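Local coordinates for protein alanine racemase (Actinobacillus succinogenes, PDB 3C3K) that is of unknown function but has the two-lobed fold of the periplasmic binding protein family, which typically holds small ligands in the cleft between its lobes, at residues Gly207-Ile210 with Pro211-Val214; Ala25-Lys28 with Gly29-Thr33; Tyr136-Ala139 with Gln140-Ser144. One frame throughout, in Å; residues are numbered along the deposited sequence.

Contact 1: Gly207-Ile210 with Pro211-Val214; sequences GLSI and PQDV
The Asp213 carboxylate folds back over the backbone of Ser209. This closes a compact turn around the cis peptide bond before Pro211, within the loop that joins helix 193-205 to strand 215-217 of a periplasmic-binding-protein-like domain. Gly207, with positive phi, ends the helix in a Schellman motif, and the chain then doubles back through Ser209 to Val214. Asp213 OD2 accepts a hydrogen bond from Ser209 N at 2.8 Å, nearly straight (163° at the hydrogen) and meeting the oxygen on its anti side. With CG opposite the carbonyl carbon (chi1 -68°), the carboxylate reaches beside its own backbone N and can bridge the mouth of the turn. Ser209 O is gripped twice. Val214 N lies 3.1 Å from Ser209 O, nearly in line with the carbonyl (170°), whereas Asp213 N, 2.9 Å from Ser209 O, sits well above the carbonyl plane. Across the same turn Leu208 CD2 packs against Asp213 CB at 4.1 Å, the two side chains crossing at about a right angle. The apolar groups Leu208, Ile210 and Val214 all rest on Leu203 of helix 193-205, and Pro211 O takes a hydrogen bond from Lys124 NZ. Val214 O, buried without a hydrogen-bond partner in the model, is met instead by Ile210 CG2 at 3.4 Å and by the C-H of Ile210 CA, also 3.4 Å from Val214 O.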
loop_
_atom_site.group_PDB
_atom_site.type_symbol
_atom_site.label_atom_id
_atom_site.label_comp_id
_atom_site.label_asym_id
_atom_site.label_seq_id
_atom_site.Cartn_x
_atom_site.Cartn_y
_atom_site.Cartn_z
ATOM N N GLY B 207 5.058 -20.542 19.022
ATOM C CA GLY B 207 4.455 -21.882 19.190
ATOM C C GLY B 207 3.066 -21.872 19.819
ATOM O O GLY B 207 2.628 -22.837 20.459
ATOM N N LEU B 208 2.353 -20.782 19.638
ATOM C CA LEU B 208 1.043 -20.713 20.136
ATOM C C LEU B 208 0.090 -21.023 18.983
ATOM O O LEU B 208 0.346 -20.690 17.840
ATOM C CB LEU B 208 0.836 -19.367 20.778
ATOM C CG LEU B 208 1.729 -19.141 22.022
ATOM C CD1 LEU B 208 2.044 -17.627 22.291
ATOM C CD2 LEU B 208 1.027 -19.762 23.218
ATOM N N SER B 209 -0.969 -21.735 19.300
ATOM C CA SER B 209 -1.940 -22.178 18.327
ATOM C C SER B 209 -2.963 -21.088 18.189
ATOM O O SER B 209 -3.361 -20.495 19.172
ATOM C CB SER B 209 -2.642 -23.422 18.872
ATOM O OG SER B 209 -1.949 -24.550 18.416
ATOM N N ILE B 210 -3.440 -20.876 16.983
ATOM C CA ILE B 210 -4.417 -19.840 16.718
ATOM C C ILE B 210 -5.590 -20.514 16.041
ATOM O O ILE B 210 -5.413 -21.122 14.992
ATOM C CB ILE B 210 -3.827 -18.780 15.760
ATOM C CG1 ILE B 210 -2.489 -18.192 16.290
ATOM C CG2 ILE B 210 -4.879 -17.652 15.432
ATOM C CD1 ILE B 210 -1.672 -17.432 15.212
ATOM N N PRO B 211 -6.810 -20.376 16.586
ATOM C CA PRO B 211 -7.231 -19.604 17.777
ATOM C C PRO B 211 -7.106 -20.302 19.095
ATOM O O PRO B 211 -7.429 -19.713 20.125
ATOM C CB PRO B 211 -8.720 -19.366 17.503
ATOM C CG PRO B 211 -9.131 -20.658 16.763
ATOM C CD PRO B 211 -7.966 -21.022 15.898
ATOM N N GLN B 212 -6.727 -21.580 19.088
ATOM C CA GLN B 212 -6.921 -22.422 20.287
ATOM C C GLN B 212 -6.246 -21.835 21.513
ATOM O O GLN B 212 -6.849 -21.748 22.560
ATOM C CB GLN B 212 -6.444 -23.864 20.017
ATOM C CG GLN B 212 -7.301 -24.577 18.942
ATOM C CD GLN B 212 -7.006 -24.199 17.446
ATOM O OE1 GLN B 212 -5.990 -23.586 17.091
ATOM N NE2 GLN B 212 -7.922 -24.627 16.561
ATOM N N ASP B 213 -4.993 -21.413 21.378
ATOM C CA ASP B 213 -4.303 -20.736 22.475
ATOM C C ASP B 213 -4.614 -19.225 22.509
ATOM O O ASP B 213 -4.856 -18.671 23.585
ATOM C CB ASP B 213 -2.809 -20.915 22.323
ATOM C CG ASP B 213 -2.381 -22.357 22.545
ATOM O OD1 ASP B 213 -2.951 -23.020 23.437
ATOM O OD2 ASP B 213 -1.543 -22.864 21.779
ATOM N N VAL B 214 -4.490 -18.570 21.346
ATOM C CA VAL B 214 -4.663 -17.126 21.218
ATOM C C VAL B 214 -5.377 -16.836 19.866
ATOM O O VAL B 214 -4.894 -17.170 18.780
ATOM C CB VAL B 214 -3.360 -16.378 21.262
ATOM C CG1 VAL B 214 -3.585 -14.841 21.169
ATOM C CG2 VAL B 214 -2.504 -16.706 22.564
#

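Contact 2: Ala25-Lys28 with Gly29-Thr33; sequences AVVK and GIEKT
Ala25 O begins the contact with a weak bond: Gly29 N stands 3.4 Å from Ala25 O, the longest of four successive i to i+4 backbone bonds in helix 21-35. This is the helix of the beta-alpha-beta unit between strands 9-15 and 39-45. At Val26 the helical bond tightens, Ile30 N lying 2.9 Å from Val26 O. Val26 CG1 meets the tip of Ile30, CD1, at 3.9 Å, while the CG1 of Ile30 passes close to Val26 O. Val27 comes next, and Glu31 returns over it. A chi1 of -68° swings Glu31 CG back along the helix to within 3.3 Å of Val27 O, and the extended chain beyond carries the carboxylate onto Val27 CG1, 4.0 Å from Glu31 OE2. Last, Lys28 O receives Lys32 N at 3.1 Å, the donor tilted 26° from the carbonyl plane, and the aliphatic part of Lys32 lies against the same oxygen. The amino groups of Lys28 and Lys32 do not meet, and Lys32 NZ instead forms a salt bridge with Glu240 of helix 239-254. Toward strand 39-45, Val27 packs on Leu43 and Ile30 on Ile41, while Val27 also touches Ile18 of the second subunit. Resting beside a valine methyl, the buried Glu31 carboxylate probably relies on a hydrogen bond from Asn45 of the second subunit to OE2, with a long, weak ion pair to Arg52 of that subunit, to offset the cost of its charge.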
loop_
_atom_site.group_PDB
_atom_site.type_symbol
_atom_site.label_atom_id
_atom_site.label_comp_id
_atom_site.label_asym_id
_atom_site.label_seq_id
_atom_site.Cartn_x
_atom_site.Cartn_y
_atom_site.Cartn_z
ATOM N N ALA B 25 -7.243 1.866 -0.747
ATOM C CA ALA B 25 -8.599 1.471 -1.071
ATOM C C ALA B 25 -9.520 2.665 -1.056
ATOM O O ALA B 25 -10.371 2.777 -1.912
ATOM C CB ALA B 25 -9.155 0.384 -0.091
ATOM N N VAL B 26 -9.375 3.569 -0.085
ATOM C CA VAL B 26 -10.222 4.779 -0.120
ATOM C C VAL B 26 -9.857 5.659 -1.346
ATOM O O VAL B 26 -10.729 6.119 -2.105
ATOM C CB VAL B 26 -10.100 5.601 1.168
ATOM C CG1 VAL B 26 -10.971 6.867 1.015
ATOM C CG2 VAL B 26 -10.583 4.758 2.392
ATOM N N VAL B 27 -8.556 5.854 -1.591
ATOM C CA VAL B 27 -8.161 6.553 -2.806
ATOM C C VAL B 27 -8.734 5.987 -4.090
ATOM O O VAL B 27 -9.152 6.739 -4.979
ATOM C CB VAL B 27 -6.688 6.708 -2.886
ATOM C CG1 VAL B 27 -6.289 7.333 -4.195
ATOM C CG2 VAL B 27 -6.245 7.581 -1.728
ATOM N N LYS B 28 -8.738 4.669 -4.215
ATOM C CA LYS B 28 -9.315 4.062 -5.355
ATOM C C LYS B 28 -10.769 4.515 -5.618
ATOM O O LYS B 28 -11.154 4.776 -6.766
ATOM C CB LYS B 28 -9.256 2.522 -5.239
ATOM C CG LYS B 28 -9.607 1.842 -6.576
ATOM C CD LYS B 28 -9.536 0.284 -6.503
ATOM C CE LYS B 28 -10.097 -0.403 -7.803
ATOM N NZ LYS B 28 -9.669 0.391 -9.000
ATOM N N GLY B 29 -11.589 4.561 -4.569
ATOM C CA GLY B 29 -12.983 4.954 -4.704
ATOM C C GLY B 29 -13.068 6.446 -4.993
ATOM O O GLY B 29 -13.884 6.895 -5.799
ATOM N N ILE B 30 -12.201 7.225 -4.355
ATOM C CA ILE B 30 -12.155 8.636 -4.663
ATOM C C ILE B 30 -11.973 8.809 -6.186
ATOM O O ILE B 30 -12.781 9.526 -6.826
ATOM C CB ILE B 30 -11.069 9.381 -3.839
ATOM C CG1 ILE B 30 -11.571 9.531 -2.409
ATOM C CG2 ILE B 30 -10.769 10.719 -4.406
ATOM C CD1 ILE B 30 -10.484 9.943 -1.377
ATOM N N GLU B 31 -10.947 8.150 -6.761
ATOM C CA GLU B 31 -10.587 8.308 -8.165
ATOM C C GLU B 31 -11.729 7.879 -9.064
ATOM O O GLU B 31 -11.995 8.502 -10.072
ATOM C CB GLU B 31 -9.404 7.423 -8.516
ATOM C CG GLU B 31 -8.101 7.797 -7.888
ATOM C CD GLU B 31 -7.024 6.699 -8.053
ATOM O OE1 GLU B 31 -7.350 5.469 -8.132
ATOM O OE2 GLU B 31 -5.853 7.103 -8.123
ATOM N N LYS B 32 -12.421 6.820 -8.689
ATOM C CA LYS B 32 -13.489 6.318 -9.553
ATOM C C LYS B 32 -14.556 7.361 -9.693
ATOM O O LYS B 32 -14.942 7.646 -10.784
ATOM C CB LYS B 32 -14.108 5.059 -9.000
ATOM C CG LYS B 32 -13.373 3.797 -9.464
ATOM C CD LYS B 32 -13.911 2.641 -8.665
ATOM C CE LYS B 32 -15.439 2.593 -8.897
ATOM N NZ LYS B 32 -16.006 1.283 -8.456
ATOM N N THR B 33 -15.024 7.920 -8.581
ATOM C CA THR B 33 -16.077 8.942 -8.661
ATOM C C THR B 33 -15.602 10.237 -9.236
ATOM O O THR B 33 -16.310 10.810 -10.045
ATOM C CB THR B 33 -16.889 9.070 -7.380
ATOM O OG1 THR B 33 -17.473 7.777 -7.133
ATOM C CG2 THR B 33 -18.024 10.092 -7.532
#

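Contact 3: Tyr136-Ala139 with Gln140-Ser144; sequences YQYA and QHRES
Gln137 lays its aliphatic chain, through CG, over one face of the His141 imidazole toward the rim, while one residue further along the helix Tyr138 and Arg142 run side by side and point the same way. In the first pair Gln137 CG makes a CH-pi contact, 3.8 Å from the centroid of the His141 ring and over the face. The amide, inclined 30° to the ring, carries on past the rim at the NE2 end. There Gln137 NE2 comes within 3.1 Å of His141 NE2, but the angle is too poor for a hydrogen bond; Gln137 NE2 instead makes a weak one to Tyr95 O. Gln137 O also lies over a face of the imidazole, while accepting His141 N at 2.8 Å.

In the second pair the Tyr138 ring and the Arg142 guanidinium are tilted 26° to each other, with Tyr138 CD1 over one guanidinium face, toward its rim, 3.8 Å from Arg142 CZ. Tyr138 CG sits between the backbone N and the carbonyl carbon (chi1 54°), an uncommon choice in a helix that directs the ring back toward Tyr136, whose CB covers the centre of one face. Arg142 is extended from CG to NE and skirts Tyr138 O, with Arg142 CG 3.4 Å from that oxygen. The guanidinium has a salt bridge to Asp108, a cation-pi partner in Phe219 and a hydrogen bond to a bound glycerol, consistent with a pocket here.

Tyr136 holds the N-cap position, and Tyr136 O accepts Gln140 N at 3.1 Å. Tyr138 on Asp108, and His141 on Asp108 and Val109, pack helix 137-152 against helix 108-121, and Glu143 OE1 ties it to Asn131 of strand 127-131 and Tyr162 of strand 159-162, the two strands of its beta-alpha-beta unit.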
loop_
_atom_site.group_PDB
_atom_site.type_symbol
_atom_site.label_atom_id
_atom_site.label_comp_id
_atom_site.label_asym_id
_atom_site.label_seq_id
_atom_site.Cartn_x
_atom_site.Cartn_y
_atom_site.Cartn_z
ATOM N N TYR B 136 -5.471 9.897 16.121
ATOM C CA TYR B 136 -6.709 9.638 15.352
ATOM C C TYR B 136 -7.883 9.252 16.227
ATOM O O TYR B 136 -7.769 8.370 17.122
ATOM C CB TYR B 136 -6.476 8.601 14.291
ATOM C CG TYR B 136 -5.472 9.050 13.242
ATOM C CD1 TYR B 136 -4.092 8.945 13.460
ATOM C CD2 TYR B 136 -5.912 9.585 12.014
ATOM C CE1 TYR B 136 -3.176 9.405 12.480
ATOM C CE2 TYR B 136 -5.013 9.997 11.037
ATOM C CZ TYR B 136 -3.665 9.905 11.254
ATOM O OH TYR B 136 -2.777 10.344 10.262
ATOM N N GLN B 137 -9.027 9.902 15.987
ATOM C CA GLN B 137 -10.172 9.651 16.864
ATOM C C GLN B 137 -10.595 8.200 16.664
ATOM O O GLN B 137 -11.021 7.520 17.603
ATOM C CB GLN B 137 -11.339 10.632 16.641
ATOM C CG GLN B 137 -12.387 10.558 17.743
ATOM C CD GLN B 137 -13.649 11.385 17.504
ATOM O OE1 GLN B 137 -13.912 12.301 18.273
ATOM N NE2 GLN B 137 -14.445 11.052 16.468
ATOM N N TYR B 138 -10.440 7.671 15.465
ATOM C CA TYR B 138 -10.843 6.293 15.382
ATOM C C TYR B 138 -9.958 5.407 16.288
ATOM O O TYR B 138 -10.427 4.428 16.817
ATOM C CB TYR B 138 -10.887 5.764 13.968
ATOM C CG TYR B 138 -9.626 5.923 13.152
ATOM C CD1 TYR B 138 -8.533 5.039 13.281
ATOM C CD2 TYR B 138 -9.567 6.902 12.139
ATOM C CE1 TYR B 138 -7.368 5.219 12.455
ATOM C CE2 TYR B 138 -8.450 7.066 11.344
ATOM C CZ TYR B 138 -7.382 6.211 11.483
ATOM O OH TYR B 138 -6.327 6.424 10.593
ATOM N N ALA B 139 -8.687 5.743 16.461
ATOM C CA ALA B 139 -7.873 4.871 17.313
ATOM C C ALA B 139 -8.293 5.030 18.769
ATOM O O ALA B 139 -8.242 4.060 19.565
ATOM C CB ALA B 139 -6.367 5.099 17.119
ATOM N N GLN B 140 -8.727 6.232 19.124
ATOM C CA GLN B 140 -9.231 6.498 20.491
ATOM C C GLN B 140 -10.550 5.715 20.749
ATOM O O GLN B 140 -10.734 5.095 21.801
ATOM C CB GLN B 140 -9.473 7.981 20.641
ATOM C CG GLN B 140 -8.152 8.882 20.648
ATOM C CD GLN B 140 -8.531 10.338 20.551
ATOM O OE1 GLN B 140 -9.489 10.730 21.146
ATOM N NE2 GLN B 140 -7.832 11.106 19.752
ATOM N N HIS B 141 -11.438 5.723 19.768
ATOM C CA HIS B 141 -12.748 5.094 19.897
ATOM C C HIS B 141 -12.598 3.578 19.976
ATOM O O HIS B 141 -13.375 2.890 20.682
ATOM C CB HIS B 141 -13.590 5.376 18.644
ATOM C CG HIS B 141 -14.240 6.721 18.645
ATOM N ND1 HIS B 141 -14.286 7.529 19.764
ATOM C CD2 HIS B 141 -14.862 7.403 17.664
ATOM C CE1 HIS B 141 -14.928 8.643 19.476
ATOM N NE2 HIS B 141 -15.312 8.582 18.213
ATOM N N ARG B 142 -11.651 3.030 19.208
ATOM C CA ARG B 142 -11.467 1.573 19.232
ATOM C C ARG B 142 -10.914 1.204 20.583
ATOM O O ARG B 142 -11.322 0.226 21.147
ATOM C CB ARG B 142 -10.573 1.055 18.076
ATOM C CG ARG B 142 -11.283 1.105 16.623
ATOM C CD ARG B 142 -10.245 0.896 15.453
ATOM N NE ARG B 142 -10.833 1.451 14.238
ATOM C CZ ARG B 142 -10.220 1.651 13.091
ATOM N NH1 ARG B 142 -8.966 1.224 12.906
ATOM N NH2 ARG B 142 -10.908 2.217 12.099
ATOM N N GLU B 143 -10.001 2.008 21.121
ATOM C CA GLU B 143 -9.475 1.759 22.471
ATOM C C GLU B 143 -10.550 1.855 23.575
ATOM O O GLU B 143 -10.555 1.012 24.440
ATOM C CB GLU B 143 -8.250 2.656 22.756
ATOM C CG GLU B 143 -7.604 2.432 24.112
ATOM C CD GLU B 143 -6.258 3.134 24.329
ATOM O OE1 GLU B 143 -5.327 3.006 23.518
ATOM O OE2 GLU B 143 -6.088 3.790 25.379
ATOM N N SER B 144 -11.473 2.848 23.512
ATOM C CA SER B 144 -12.490 3.057 24.564
ATOM C C SER B 144 -13.441 1.934 24.458
ATOM O O SER B 144 -13.831 1.388 25.449
ATOM C CB SER B 144 -13.437 4.271 24.310
ATOM O OG SER B 144 -12.792 5.457 24.077
#

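In the fold
All three contacts are local, but their settings differ. Contact 2 is mostly buried and contact 3 partly so, each on a helix of a beta-alpha-beta unit beside a different parallel sheet, whereas contact 1 is a surface loop whose centre lies about 26 Å from the centre of the chain. Contacts 1 and 3 have centres about 27 Å apart; contacts 2 and 3 come nearer, about 9 Å between closest atoms. The chemistry follows the place: a carboxylate and doubled backbone bonds close the turn of contact 1, aliphatic packing and a carboxylate turned to the second subunit mark contact 2, and a CH-pi contact and a guanidinium laid along a tyrosine mark contact 3, beside a bound glycerol.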